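Long-range contact in 4-alpha-glucanotransferase (Aquifex aeolicus, PDB 1TZ7), which belongs to the amylomaltase family and is built around a beta/alpha barrel of eight parallel strands: residues P65-S70 with Y78-L83. Numbering follows the deposited sequence.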
loop_
_atom_site.group_PDB
_atom_site.type_symbol
_atom_site.label_atom_id
_atom_site.label_comp_id
_atom_site.label_asym_id
_atom_site.label_seq_id
_atom_site.Cartn_x
_atom_site.Cartn_y
_atom_site.Cartn_z
ATOM N N PRO A 65 -0.498 0.536 1.206
ATOM C CA PRO A 65 0.347 1.520 1.891
ATOM C C PRO A 65 -0.357 2.146 3.091
ATOM O O PRO A 65 -1.557 2.400 3.044
ATOM C CB PRO A 65 0.617 2.569 0.804
ATOM C CG PRO A 65 0.457 1.834 -0.475
ATOM C CD PRO A 65 -0.639 0.839 -0.230
ATOM N N LEU A 66 0.396 2.387 4.152
ATOM C CA LEU A 66 -0.165 2.879 5.409
ATOM C C LEU A 66 0.018 4.390 5.509
ATOM O O LEU A 66 -0.199 4.980 6.560
ATOM C CB LEU A 66 0.528 2.186 6.600
ATOM C CG LEU A 66 -0.126 0.918 7.177
ATOM C CD1 LEU A 66 -0.753 0.061 6.104
ATOM C CD2 LEU A 66 0.905 0.114 7.972
ATOM N N ASN A 67 0.419 5.013 4.401
ATOM C CA ASN A 67 0.720 6.443 4.391
ATOM C C ASN A 67 -0.560 7.289 4.545
ATOM O O ASN A 67 -1.649 6.842 4.187
ATOM C CB ASN A 67 1.440 6.823 3.094
ATOM C CG ASN A 67 2.738 6.055 2.892
ATOM O OD1 ASN A 67 3.102 5.733 1.768
ATOM N ND2 ASN A 67 3.450 5.763 3.997
ATOM N N PRO A 68 -0.420 8.503 5.078
ATOM C CA PRO A 68 -1.578 9.380 5.310
ATOM C C PRO A 68 -2.350 9.678 4.026
ATOM O O PRO A 68 -1.748 9.958 2.990
ATOM C CB PRO A 68 -0.951 10.668 5.879
ATOM C CG PRO A 68 0.525 10.548 5.632
ATOM C CD PRO A 68 0.846 9.124 5.506
ATOM N N THR A 69 -3.670 9.608 4.104
ATOM C CA THR A 69 -4.524 9.866 2.949
ATOM C C THR A 69 -5.305 11.151 3.148
ATOM O O THR A 69 -5.360 11.690 4.249
ATOM C CB THR A 69 -5.497 8.693 2.729
ATOM O OG1 THR A 69 -6.238 8.444 3.925
ATOM C CG2 THR A 69 -4.746 7.396 2.482
ATOM N N SER A 70 -5.907 11.639 2.075
ATOM C CA SER A 70 -6.682 12.868 2.127
ATOM C C SER A 70 -7.890 12.789 1.191
ATOM O O SER A 70 -7.876 12.058 0.204
ATOM C CB SER A 70 -5.802 14.065 1.745
ATOM O OG SER A 70 -5.582 14.111 0.347
ATOM N N TYR A 78 -1.933 5.582 -2.300
ATOM C CA TYR A 78 -0.789 5.710 -3.202
ATOM C C TYR A 78 -0.521 7.166 -3.584
ATOM O O TYR A 78 0.354 7.445 -4.398
ATOM C CB TYR A 78 -1.015 4.876 -4.468
ATOM C CG TYR A 78 -1.157 3.396 -4.202
ATOM C CD1 TYR A 78 -0.044 2.558 -4.198
ATOM C CD2 TYR A 78 -2.402 2.832 -3.948
ATOM C CE1 TYR A 78 -0.171 1.191 -3.949
ATOM C CE2 TYR A 78 -2.539 1.467 -3.697
ATOM C CZ TYR A 78 -1.423 0.656 -3.701
ATOM O OH TYR A 78 -1.557 -0.688 -3.458
ATOM N N SER A 79 -1.279 8.088 -2.988
ATOM C CA SER A 79 -1.063 9.523 -3.204
ATOM C C SER A 79 -1.095 10.278 -1.873
ATOM O O SER A 79 -2.124 10.842 -1.483
ATOM C CB SER A 79 -2.118 10.084 -4.158
ATOM O OG SER A 79 -1.727 11.346 -4.657
ATOM N N SER A 80 0.045 10.285 -1.187
ATOM C CA SER A 80 0.124 10.729 0.199
ATOM C C SER A 80 1.105 11.887 0.322
ATOM O O SER A 80 1.997 12.044 -0.507
ATOM C CB SER A 80 0.587 9.565 1.094
ATOM O OG SER A 80 0.707 9.969 2.444
ATOM N N ASN A 81 0.947 12.690 1.367
ATOM C CA ASN A 81 1.917 13.737 1.662
ATOM C C ASN A 81 3.172 13.213 2.408
ATOM O O ASN A 81 4.001 13.995 2.848
ATOM C CB ASN A 81 1.257 14.901 2.445
ATOM C CG ASN A 81 0.598 14.447 3.756
ATOM O OD1 ASN A 81 0.972 13.434 4.338
ATOM N ND2 ASN A 81 -0.388 15.217 4.217
ATOM N N SER A 82 3.294 11.885 2.533
ATOM C CA SER A 82 4.512 11.272 3.095
ATOM C C SER A 82 4.581 9.773 2.806
ATOM O O SER A 82 3.622 9.042 3.047
ATOM C CB SER A 82 4.578 11.504 4.601
ATOM O OG SER A 82 5.727 10.892 5.159
ATOM N N LEU A 83 5.732 9.323 2.299
ATOM C CA LEU A 83 5.969 7.897 2.048
ATOM C C LEU A 83 6.445 7.182 3.308
ATOM O O LEU A 83 6.627 5.966 3.307
ATOM C CB LEU A 83 7.012 7.717 0.931
ATOM C CG LEU A 83 6.620 8.263 -0.441
ATOM C CD1 LEU A 83 7.812 8.240 -1.388
ATOM C CD2 LEU A 83 5.449 7.467 -1.024
HETATM O O HOH W 1 -4.665 10.044 -0.297
#
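Asn-67 lies along the backbone of Ser-82 and Leu-83, and its side chain can be traced atom by atom. Asn-67 CB sits 3.1 Å from Ser-82 O and also touches Ser-80 OG. Asn-67 CG, anti to the carbonyl carbon of its own residue (chi1 -59°), stays on the Ser-82 carbonyl, 3.1 Å from Ser-82 O. At the tip the branches divide: Asn-67 OD1 comes to 3.6 Å from Leu-83 CA, while ND2 donates a hydrogen bond to the backbone oxygen of Ala-85, just beyond the second segment.

In the direct hydrogen bond across the segments, Ser-80 OG donates to Pro-68 O, in the carbonyl plane on a lone pair, with a C=O...OG angle of 131°; at 2.5 Å it is short enough that its exact length is doubtful. The Pro-68 ring packs on the same hydroxyl, CD and CG each 3.2 Å from Ser-80 OG. This OG also accepts from Ser-82 N at 3.2 Å, the signature of an ST turn: one hydroxyl both closes the turn 80-82 and ties it to the carbonyl of Pro-68.

Both segments belong to the long irregular connection between strand 60-62 and helix 94-98. The order of the eight parallel strands is consistent with a (beta/alpha)8 barrel closed where strands 350-352 and 373-376 would meet; strand 60-62 is the second, and this loop leaves its C-terminal end.

Toward strand 60-62, Pro-65 lies over one face of the Tyr-78 ring. Pro-65 CG is 3.9 Å from the ring centroid of Tyr-78 and 23° off the normal, which meets the criteria for a CH-pi contact, with CG over the face but offset toward the rim. Tyr-78 also meets the ring of His-404, and its hydroxyl is hydrogen-bonded to Asp-226 on strand 222-227. At the Ser-70 end of 65-70 a water bridges to the residue after Tyr-78, donating to Ser-79 O at 2.9 Å and accepting from Ser-70 N.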